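Local coordinates for protein Vv2_1132 (Vibrio vulnificus CMCP6, PDB 5Y9S) that probably acts as a LysR-type transcriptional regulator, pairing a DNA-binding helix-turn-helix domain with a ligand-sensing regulatory domain in a tetramer, at residues D[11-16]-D[45-50]; D[18-23]-D[54-59]; D[28-33]-D[38-43]; D[283-288]-D[293-298]. All blocks are in the same frame, centred on the assembly; numbering follows the deposited sequence.

Contact 1 (D[11-16]-D[45-50])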
# COMPACT_ATOMS: atom_id res chain seq x y z
N PHE D 11 -11.17 9.18 7.22
CA PHE D 11 -10.12 9.41 6.24
C PHE D 11 -9.41 10.73 6.48
O PHE D 11 -8.18 10.82 6.36
CB PHE D 11 -10.74 9.35 4.84
CG PHE D 11 -9.90 9.98 3.77
CD1 PHE D 11 -8.91 9.26 3.15
CD2 PHE D 11 -10.12 11.29 3.37
CE1 PHE D 11 -8.13 9.84 2.15
CE2 PHE D 11 -9.34 11.88 2.38
CZ PHE D 11 -8.35 11.14 1.77
N LYS D 12 -10.16 11.79 6.84
CA LYS D 12 -9.49 13.09 6.87
C LYS D 12 -8.58 13.28 8.09
O LYS D 12 -7.77 14.21 8.09
CB LYS D 12 -10.50 14.25 6.77
CG LYS D 12 -11.84 14.01 7.39
CD LYS D 12 -12.76 15.18 7.12
CE LYS D 12 -13.53 15.01 5.79
NZ LYS D 12 -14.25 16.25 5.36
N TRP D 13 -8.68 12.40 9.10
CA TRP D 13 -7.69 12.36 10.19
C TRP D 13 -6.27 12.25 9.64
O TRP D 13 -5.32 12.81 10.21
CB TRP D 13 -7.96 11.16 11.10
CG TRP D 13 -9.23 11.23 11.89
CD1 TRP D 13 -10.03 12.33 12.08
CD2 TRP D 13 -9.86 10.15 12.61
NE1 TRP D 13 -11.10 12.00 12.87
CE2 TRP D 13 -11.03 10.67 13.21
CE3 TRP D 13 -9.56 8.80 12.79
CZ2 TRP D 13 -11.88 9.89 13.97
CZ3 TRP D 13 -10.41 8.03 13.55
CH2 TRP D 13 -11.55 8.58 14.15
N LEU D 14 -6.10 11.52 8.54
CA LEU D 14 -4.76 11.28 8.01
C LEU D 14 -4.13 12.57 7.53
O LEU D 14 -3.02 12.92 7.94
CB LEU D 14 -4.84 10.26 6.88
CG LEU D 14 -5.53 8.97 7.28
CD1 LEU D 14 -5.60 8.05 6.09
CD2 LEU D 14 -4.78 8.32 8.41
N GLU D 15 -4.81 13.30 6.66
CA GLU D 15 -4.26 14.60 6.25
C GLU D 15 -4.23 15.56 7.43
O GLU D 15 -3.29 16.35 7.54
CB GLU D 15 -5.06 15.19 5.08
CG GLU D 15 -5.72 14.15 4.18
CD GLU D 15 -6.56 14.76 3.04
OE1 GLU D 15 -6.03 15.64 2.33
OE2 GLU D 15 -7.75 14.35 2.86
N ASP D 16 -5.22 15.48 8.32
CA ASP D 16 -5.14 16.24 9.57
C ASP D 16 -3.81 15.97 10.25
O ASP D 16 -3.07 16.90 10.59
CB ASP D 16 -6.27 15.86 10.52
CG ASP D 16 -7.61 16.40 10.08
OD1 ASP D 16 -7.61 17.26 9.19
OD2 ASP D 16 -8.66 15.95 10.59
N GLN D 45 -7.94 14.73 18.30
CA GLN D 45 -8.20 13.97 19.51
C GLN D 45 -8.91 12.65 19.18
O GLN D 45 -8.53 11.60 19.71
CB GLN D 45 -9.03 14.81 20.48
CG GLN D 45 -9.84 14.02 21.47
CD GLN D 45 -10.41 14.90 22.58
OE1 GLN D 45 -11.00 15.94 22.31
NE2 GLN D 45 -10.21 14.49 23.83
N ALA D 46 -9.89 12.69 18.27
CA ALA D 46 -10.53 11.45 17.84
C ALA D 46 -9.52 10.49 17.21
O ALA D 46 -9.59 9.27 17.44
CB ALA D 46 -11.65 11.75 16.86
N LEU D 47 -8.59 11.01 16.41
CA LEU D 47 -7.56 10.15 15.83
C LEU D 47 -6.70 9.52 16.92
O LEU D 47 -6.30 8.36 16.80
CB LEU D 47 -6.67 10.95 14.87
CG LEU D 47 -5.41 10.23 14.40
CD1 LEU D 47 -5.72 8.93 13.64
CD2 LEU D 47 -4.60 11.14 13.54
N GLU D 48 -6.40 10.27 17.98
CA GLU D 48 -5.57 9.70 19.04
C GLU D 48 -6.35 8.68 19.85
O GLU D 48 -5.83 7.60 20.17
CB GLU D 48 -4.97 10.81 19.92
CG GLU D 48 -3.83 11.54 19.18
CD GLU D 48 -3.00 12.49 20.04
OE1 GLU D 48 -1.80 12.66 19.73
OE2 GLU D 48 -3.53 13.08 21.00
N VAL D 49 -7.62 8.98 20.18
CA VAL D 49 -8.50 8.00 20.83
C VAL D 49 -8.57 6.72 20.01
O VAL D 49 -8.42 5.61 20.53
CB VAL D 49 -9.90 8.60 21.03
CG1 VAL D 49 -10.85 7.51 21.52
CG2 VAL D 49 -9.86 9.76 22.02
N TRP D 50 -8.80 6.86 18.71
CA TRP D 50 -8.94 5.70 17.84
C TRP D 50 -7.67 4.84 17.83
O TRP D 50 -7.74 3.63 18.05
CB TRP D 50 -9.29 6.15 16.43
CG TRP D 50 -9.49 5.00 15.49
CD1 TRP D 50 -10.63 4.28 15.32
CD2 TRP D 50 -8.53 4.44 14.60
NE1 TRP D 50 -10.45 3.31 14.36
CE2 TRP D 50 -9.17 3.40 13.90
CE3 TRP D 50 -7.20 4.74 14.30
CZ2 TRP D 50 -8.51 2.63 12.94
CZ3 TRP D 50 -6.55 3.99 13.34
CH2 TRP D 50 -7.20 2.94 12.68

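Contact 2 (D[18-23]-D[54-59])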
# COMPACT_ATOMS: atom_id res chain seq x y z
N LEU D 18 -0.91 14.58 8.99
CA LEU D 18 0.21 15.11 8.20
C LEU D 18 0.31 16.63 8.34
O LEU D 18 1.40 17.18 8.59
CB LEU D 18 0.02 14.73 6.73
CG LEU D 18 0.09 13.23 6.38
CD1 LEU D 18 0.44 13.02 4.92
CD2 LEU D 18 1.09 12.50 7.22
N SER D 19 -0.83 17.32 8.21
CA SER D 19 -0.80 18.78 8.22
C SER D 19 -0.29 19.33 9.55
O SER D 19 0.44 20.32 9.56
CB SER D 19 -2.18 19.36 7.90
OG SER D 19 -2.26 20.69 8.37
N LEU D 20 -0.65 18.71 10.68
CA LEU D 20 -0.12 19.23 11.93
C LEU D 20 1.33 18.79 12.15
O LEU D 20 2.07 19.48 12.86
CB LEU D 20 -1.01 18.81 13.13
CG LEU D 20 -0.38 18.77 14.53
CD1 LEU D 20 0.04 20.14 14.98
CD2 LEU D 20 -1.38 18.21 15.52
N MET D 21 1.76 17.69 11.54
CA MET D 21 3.17 17.32 11.65
C MET D 21 4.08 18.32 10.95
O MET D 21 5.17 18.63 11.45
CB MET D 21 3.39 15.92 11.09
CG MET D 21 4.85 15.44 11.13
SD MET D 21 5.13 13.95 10.11
CE MET D 21 6.93 13.77 10.21
N GLU D 22 3.65 18.84 9.79
CA GLU D 22 4.48 19.79 9.05
C GLU D 22 4.46 21.17 9.71
O GLU D 22 5.47 21.60 10.28
CB GLU D 22 4.06 19.87 7.59
CG GLU D 22 2.58 19.93 7.28
CD GLU D 22 2.31 20.26 5.79
OE1 GLU D 22 3.18 20.86 5.13
OE2 GLU D 22 1.21 19.90 5.29
N LEU D 23 3.35 21.90 9.60
CA LEU D 23 3.22 23.13 10.37
C LEU D 23 3.40 22.81 11.84
O LEU D 23 3.07 21.73 12.31
CB LEU D 23 1.86 23.75 10.14
CG LEU D 23 1.46 23.51 8.70
CD1 LEU D 23 -0.02 23.70 8.49
CD2 LEU D 23 2.24 24.49 7.88
N PRO D 54 -0.91 8.47 22.23
CA PRO D 54 -0.71 9.85 21.79
C PRO D 54 0.25 9.89 20.61
O PRO D 54 1.31 9.26 20.62
CB PRO D 54 -0.14 10.56 23.04
CG PRO D 54 0.43 9.45 23.89
CD PRO D 54 -0.36 8.23 23.59
N LEU D 55 -0.15 10.59 19.56
CA LEU D 55 0.74 10.75 18.42
C LEU D 55 1.60 11.99 18.56
O LEU D 55 2.76 11.98 18.14
CB LEU D 55 -0.08 10.80 17.13
CG LEU D 55 -0.90 9.53 16.94
CD1 LEU D 55 -1.91 9.60 15.73
CD2 LEU D 55 0.08 8.39 16.77
N PHE D 56 1.07 13.04 19.17
CA PHE D 56 1.76 14.31 19.30
C PHE D 56 2.13 14.54 20.75
O PHE D 56 1.33 14.30 21.66
CB PHE D 56 0.90 15.46 18.76
CG PHE D 56 0.61 15.33 17.29
CD1 PHE D 56 1.52 15.80 16.35
CD2 PHE D 56 -0.54 14.69 16.85
CE1 PHE D 56 1.26 15.65 14.98
CE2 PHE D 56 -0.81 14.55 15.49
CZ PHE D 56 0.09 15.04 14.56
N ASP D 57 3.37 14.94 20.95
CA ASP D 57 3.78 15.55 22.21
C ASP D 57 3.30 17.00 22.15
O ASP D 57 3.89 17.83 21.46
CB ASP D 57 5.29 15.47 22.38
CG ASP D 57 5.73 15.82 23.77
OD1 ASP D 57 6.68 15.17 24.25
OD2 ASP D 57 5.11 16.73 24.38
N ARG D 58 2.22 17.31 22.86
CA ARG D 58 1.66 18.65 22.71
C ARG D 58 2.32 19.67 23.63
O ARG D 58 2.12 20.88 23.43
CB ARG D 58 0.14 18.59 22.92
CG ARG D 58 -0.58 18.02 21.68
CD ARG D 58 -2.09 17.86 21.87
NE ARG D 58 -2.42 16.99 22.98
CZ ARG D 58 -3.43 17.20 23.83
NH1 ARG D 58 -4.21 18.28 23.70
NH2 ARG D 58 -3.66 16.34 24.83
N THR D 59 3.13 19.25 24.59
CA THR D 59 3.79 20.18 25.49
C THR D 59 5.12 20.69 24.96
O THR D 59 5.83 21.40 25.67
CB THR D 59 3.98 19.55 26.87
OG1 THR D 59 4.98 18.54 26.78
CG2 THR D 59 2.69 18.91 27.32

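Contact 3 (D[28-33]-D[38-43])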
# COMPACT_ATOMS: atom_id res chain seq x y z
N ALA D 28 -2.30 26.98 12.53
CA ALA D 28 -1.90 26.90 11.13
C ALA D 28 -2.42 25.62 10.49
O ALA D 28 -2.95 25.64 9.37
CB ALA D 28 -0.38 26.97 11.02
N ALA D 29 -2.30 24.49 11.20
CA ALA D 29 -2.81 23.23 10.67
C ALA D 29 -4.31 23.29 10.42
O ALA D 29 -4.80 22.75 9.42
CB ALA D 29 -2.46 22.09 11.62
N ALA D 30 -5.06 23.95 11.30
CA ALA D 30 -6.51 24.02 11.11
C ALA D 30 -6.87 24.87 9.90
O ALA D 30 -7.83 24.57 9.19
CB ALA D 30 -7.18 24.58 12.36
N LYS D 31 -6.12 25.96 9.66
CA LYS D 31 -6.35 26.76 8.46
C LYS D 31 -5.99 25.96 7.21
O LYS D 31 -6.78 25.88 6.27
CB LYS D 31 -5.57 28.07 8.52
CG LYS D 31 -6.05 29.06 9.59
CD LYS D 31 -7.54 28.89 9.91
CE LYS D 31 -7.77 28.44 11.37
NZ LYS D 31 -9.19 28.04 11.61
N ALA D 32 -4.82 25.34 7.21
CA ALA D 32 -4.43 24.51 6.08
C ALA D 32 -5.50 23.49 5.72
O ALA D 32 -5.65 23.15 4.54
CB ALA D 32 -3.10 23.81 6.37
N ARG D 33 -6.28 23.01 6.70
CA ARG D 33 -7.34 22.04 6.46
C ARG D 33 -8.73 22.66 6.37
O ARG D 33 -9.73 21.93 6.32
CB ARG D 33 -7.31 20.96 7.54
CG ARG D 33 -5.96 20.25 7.66
CD ARG D 33 -5.80 19.13 6.64
NE ARG D 33 -6.77 18.05 6.83
CZ ARG D 33 -7.52 17.55 5.86
NH1 ARG D 33 -8.37 16.56 6.11
NH2 ARG D 33 -7.43 18.05 4.64
N SER D 38 -11.10 24.91 16.45
CA SER D 38 -11.94 23.99 17.20
C SER D 38 -11.97 22.61 16.58
O SER D 38 -11.38 21.66 17.12
CB SER D 38 -13.37 24.54 17.26
OG SER D 38 -14.35 23.52 17.47
N ALA D 39 -12.68 22.49 15.45
CA ALA D 39 -12.91 21.17 14.85
C ALA D 39 -11.61 20.44 14.59
O ALA D 39 -11.56 19.22 14.73
CB ALA D 39 -13.73 21.30 13.57
N PHE D 40 -10.54 21.16 14.26
CA PHE D 40 -9.26 20.49 14.05
C PHE D 40 -8.82 19.75 15.31
O PHE D 40 -8.46 18.57 15.25
CB PHE D 40 -8.18 21.48 13.63
CG PHE D 40 -6.92 20.80 13.18
CD1 PHE D 40 -6.88 20.16 11.95
CD2 PHE D 40 -5.80 20.76 13.99
CE1 PHE D 40 -5.72 19.51 11.52
CE2 PHE D 40 -4.64 20.10 13.57
CZ PHE D 40 -4.60 19.47 12.33
N SER D 41 -8.86 20.44 16.45
CA SER D 41 -8.52 19.84 17.74
C SER D 41 -9.33 18.59 18.00
O SER D 41 -8.78 17.56 18.42
CB SER D 41 -8.77 20.84 18.87
OG SER D 41 -7.61 21.58 19.10
N ARG D 42 -10.63 18.66 17.74
CA ARG D 42 -11.50 17.51 17.97
C ARG D 42 -11.15 16.37 17.03
O ARG D 42 -11.25 15.19 17.41
CB ARG D 42 -12.97 17.92 17.81
CG ARG D 42 -13.98 17.01 18.51
CD ARG D 42 -15.30 17.76 18.69
NE ARG D 42 -15.22 18.80 19.71
CZ ARG D 42 -15.45 20.10 19.50
NH1 ARG D 42 -15.77 20.53 18.28
NH2 ARG D 42 -15.36 20.97 20.51
N ARG D 43 -10.70 16.68 15.82
CA ARG D 43 -10.35 15.61 14.90
C ARG D 43 -9.07 14.93 15.36
O ARG D 43 -9.02 13.70 15.45
CB ARG D 43 -10.20 16.16 13.48
CG ARG D 43 -11.52 16.76 12.95
CD ARG D 43 -11.83 16.39 11.51
NE ARG D 43 -10.79 16.84 10.61
CZ ARG D 43 -11.03 17.57 9.53
NH1 ARG D 43 -12.28 17.91 9.27
NH2 ARG D 43 -10.04 17.95 8.73

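Contact 4 (D[283-288]-D[293-298])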
# COMPACT_ATOMS: atom_id res chain seq x y z
N CYS D 283 -1.70 16.48 -36.81
CA CYS D 283 -2.83 16.50 -35.90
C CYS D 283 -3.69 15.27 -36.18
O CYS D 283 -4.09 15.04 -37.32
CB CYS D 283 -3.65 17.78 -36.05
SG CYS D 283 -4.98 17.86 -34.84
N TYR D 284 -3.95 14.49 -35.13
CA TYR D 284 -4.75 13.28 -35.17
C TYR D 284 -6.10 13.50 -34.50
O TYR D 284 -6.20 14.25 -33.52
CB TYR D 284 -4.07 12.13 -34.45
CG TYR D 284 -2.95 11.49 -35.19
CD1 TYR D 284 -3.19 10.45 -36.06
CD2 TYR D 284 -1.64 11.90 -34.99
CE1 TYR D 284 -2.15 9.83 -36.73
CE2 TYR D 284 -0.60 11.30 -35.65
CZ TYR D 284 -0.86 10.27 -36.53
OH TYR D 284 0.18 9.66 -37.20
N ARG D 285 -7.12 12.80 -35.00
CA ARG D 285 -8.44 12.84 -34.38
C ARG D 285 -9.11 11.48 -34.51
O ARG D 285 -8.67 10.61 -35.27
CB ARG D 285 -9.31 13.94 -34.98
CG ARG D 285 -10.03 13.54 -36.24
CD ARG D 285 -11.25 14.43 -36.50
NE ARG D 285 -11.53 14.54 -37.93
CZ ARG D 285 -12.33 15.45 -38.47
NH1 ARG D 285 -12.95 16.35 -37.72
NH2 ARG D 285 -12.51 15.47 -39.79
N SER D 286 -10.20 11.29 -33.76
CA SER D 286 -10.98 10.06 -33.82
C SER D 286 -11.99 10.13 -34.94
O SER D 286 -12.67 11.14 -35.13
CB SER D 286 -11.72 9.81 -32.50
OG SER D 286 -12.47 8.61 -32.61
N THR D 287 -12.13 9.02 -35.67
CA THR D 287 -13.12 8.96 -36.74
C THR D 287 -14.55 8.90 -36.18
O THR D 287 -15.47 9.43 -36.81
CB THR D 287 -12.85 7.76 -37.65
OG1 THR D 287 -12.78 6.57 -36.86
CG2 THR D 287 -11.52 7.95 -38.39
N THR D 288 -14.74 8.30 -35.00
CA THR D 288 -16.04 8.18 -34.35
C THR D 288 -16.39 9.37 -33.44
O THR D 288 -17.29 9.23 -32.60
CB THR D 288 -16.09 6.90 -33.51
OG1 THR D 288 -15.15 6.97 -32.42
CG2 THR D 288 -15.78 5.68 -34.35
N ALA D 293 -17.69 21.42 -31.94
CA ALA D 293 -16.53 22.18 -31.50
C ALA D 293 -15.25 21.60 -32.07
O ALA D 293 -14.37 22.33 -32.54
CB ALA D 293 -16.49 22.24 -29.97
N VAL D 294 -15.13 20.27 -32.07
CA VAL D 294 -13.94 19.64 -32.62
C VAL D 294 -13.86 19.86 -34.13
O VAL D 294 -12.80 20.19 -34.67
CB VAL D 294 -13.90 18.15 -32.26
CG1 VAL D 294 -12.65 17.50 -32.80
CG2 VAL D 294 -13.98 18.00 -30.77
N ASP D 295 -14.99 19.72 -34.83
CA ASP D 295 -14.98 19.96 -36.27
C ASP D 295 -14.63 21.41 -36.59
O ASP D 295 -13.77 21.68 -37.43
CB ASP D 295 -16.33 19.57 -36.88
CG ASP D 295 -16.30 18.19 -37.51
OD1 ASP D 295 -15.46 17.98 -38.43
OD2 ASP D 295 -17.09 17.32 -37.08
N GLN D 296 -15.27 22.36 -35.90
CA GLN D 296 -14.94 23.76 -36.16
C GLN D 296 -13.45 24.00 -36.01
O GLN D 296 -12.84 24.72 -36.82
CB GLN D 296 -15.73 24.69 -35.24
CG GLN D 296 -17.20 24.82 -35.56
CD GLN D 296 -17.94 25.63 -34.51
OE1 GLN D 296 -17.40 25.92 -33.45
NE2 GLN D 296 -19.18 25.99 -34.80
N PHE D 297 -12.84 23.39 -34.99
CA PHE D 297 -11.39 23.49 -34.82
C PHE D 297 -10.65 22.82 -35.97
O PHE D 297 -9.74 23.41 -36.56
CB PHE D 297 -10.97 22.86 -33.50
CG PHE D 297 -9.57 23.22 -33.08
CD1 PHE D 297 -8.48 22.62 -33.68
CD2 PHE D 297 -9.35 24.16 -32.09
CE1 PHE D 297 -7.20 22.95 -33.30
CE2 PHE D 297 -8.07 24.49 -31.70
CZ PHE D 297 -6.99 23.89 -32.31
N TRP D 298 -11.03 21.58 -36.29
CA TRP D 298 -10.31 20.82 -37.31
C TRP D 298 -10.41 21.49 -38.67
O TRP D 298 -9.41 21.64 -39.38
CB TRP D 298 -10.85 19.39 -37.35
CG TRP D 298 -10.20 18.53 -38.36
CD1 TRP D 298 -10.47 18.48 -39.70
CD2 TRP D 298 -9.17 17.56 -38.12
NE1 TRP D 298 -9.67 17.54 -40.31
CE2 TRP D 298 -8.86 16.96 -39.37
CE3 TRP D 298 -8.48 17.13 -36.99
CZ2 TRP D 298 -7.89 15.96 -39.50
CZ3 TRP D 298 -7.51 16.14 -37.12
CH2 TRP D 298 -7.23 15.57 -38.37

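Contact 1 (D[11-16]-D[45-50])
A46 opens the contact by setting its methyl against the indole of W13. A46 CB lies 3.4 Å from W13 CZ2, on the benzo part of the ring. The two helices run across each other here, with an angle of 109° between their N-to-C directions. Their axes come within 10.0 Å, and W13 fills much of the gap.

L47 follows, and both its backbone and its side chain take part. L47 CA sits over the W13 six-membered ring, 4.1 Å from the centroid, as a CH-pi contact. The carbonyl O of A46 lies over the same face. With CG anti to the backbone N (chi1 170°), L47 runs alongside W13 and sets both methyls against it. One branch, CD1, reaches W13 CE3 at 3.9 Å. The other, CD2, reaches the carbonyl O of W13 at 3.8 Å.

W50, one turn on from A46, closes the far end of the indole. W50 CB touches W13 CZ3 at 3.6 Å. The two indoles meet obliquely, their planes at 54°. W50 also faces the subunit interface, where K87 of the second subunit makes a cation-pi contact with it.

The contact is van der Waals and CH-pi packing. W13 thus wedges the first helix of the domain, 11-22, against helix 37-51. This is packing in the core of the winged helix-turn-helix domain of LysR-type regulators, in which helix 37-51 is the probable DNA-recognition helix.

Contact 2 (D[18-23]-D[54-59])
M21 and F56 mark the closest backbone approach, with M21 CA 8.3 Å from F56 CA. One segment is the last turn of helix 11-22. The other is an extended piece around the short strand 56-57. The gap is filled mainly by side chains.

L20 comes from the opposite direction to F56 and lands on one face of its ring. L20 CG is anti to its backbone N (chi1 157°), which carries the CG-CD2 branch over the ring. The methyl L20 CD2 then stands 3.5 Å from the F56 ring centroid, only 6° off the normal, a well-centred CH-pi contact. L20 CG also touches F56 CE1 at 3.6 Å. M21 adds its backbone N, 4.0 Å from F56 CE1, and more distantly its CB.

Just past F56, D57 OD2 accepts from T59 N in an Asx turn, and T59 OG1 donates to the same oxygen. F56 itself pairs with F17 as well, and I44 and L65 pack on it. Strand 56-57 joins strand 64-65 as the two-stranded wing.

The contact is dispersive. It implies that the wing strand is seated on helix 11-22 by the fit of methyl to ring rather than by polar bonds.

Contact 3 (D[28-33]-D[38-43])
A29, A30 and R33 meet F40 and R43 in the helix-turn-helix motif, where helix 26-32 leads through a short turn to the probable recognition helix 37-51.

The apolar part is built round F40. Its CG is anti to the backbone N (chi1 -170°), which lays the phenyl ring along helix 26-32. A30 CB touches F40 CB at 3.5 Å, near the root of the side chain. A29 CB touches F40 CZ, also at 3.5 Å, near the far end. The A29-A30 peptide link lies over one face of the ring. A30 CA and F40 CA are 5.4 Å apart. R33 CG adds an aliphatic touch at F40 CE1, 3.9 Å away.

The polar part has two arginines whose side chains cross at about a right angle, their guanidinium planes 54° apart. D16 of helix 11-22 lies between the two and probably offsets their charges. Its OD1 makes a salt bridge to R33 NE. R43 NE is modelled implausibly close to D16 OD2, and the detail of that bridge is doubtful. R33 NH1 also donates to the carbonyl O of K12. R33 NH1 and R43 NH2 come to 3.4 Å of each other, both of them donors.

Contact 4 (D[283-288]-D[293-298])
R285 lies flat on W298. The guanidinium and the indole are nearly parallel, their planes at 8°, and R285 CZ stands 3.6 Å from the centroid of the five-membered ring. That is a cation-pi stack. The rest of the arginine chain follows the same face. R285 CG lies 4.1 Å from the centroid of the six-membered ring, and R285 CB reaches W298 CZ3 at 3.6 Å. Extended from CG to NE, the chain keeps along the indole face.

D295 meets the same guanidinium near its edge. R285 NH1 donates to D295 OD1 at 3.1 Å in a salt bridge, with an N-H...O angle of 153°. NH1 approaches from above the carboxylate plane, 59° out of it, while OD1 sits near the guanidinium plane, slightly tilted.

C283 touches the indole on its benzo end. Its SG is 3.8 Å from W298 CZ3, an oblique sulfur-aromatic contact. The carbonyl O of C283 lies 3.4 Å from W298 CH2.

These residues join strand 277-286 to helix 292-300, which runs back roughly antiparallel to it in the α/β, periplasmic-binding-protein-like fold of the LysR regulatory domain. C283 and R285 both point from the strand toward the helix, while Y284 between them points away and meets F143.

Farther out, E173 on strand 172-186 forms a salt bridge with R285 NE and backbone hydrogen bonds with R285. The guanidinium is thus shared by two carboxylates, which probably fixes its rotation. W298 packs on E173 and C175 of that strand, and on L153.

In the fold
Contacts 1, 2 and 3 belong to one small DNA-binding domain, with centres about 11 Å apart. Contacts 1 and 2 share helix 11-22; contacts 1 and 3 share helix 37-51. E48 ties contacts 1 and 2 through probable hydrogen bonds to the backbone N of L55 and F56. Contact 4 lies in the regulatory domain, its centre about 49 Å from that of contact 1. All four are largely buried, but they differ in chemistry. Contacts 1 and 2 are apolar packing onto aromatic rings. Contact 3 adds to such a core a pair of arginines gathered round D16 of segment 11-16. In contact 4 charge and ring meet directly, at a strand-helix interface.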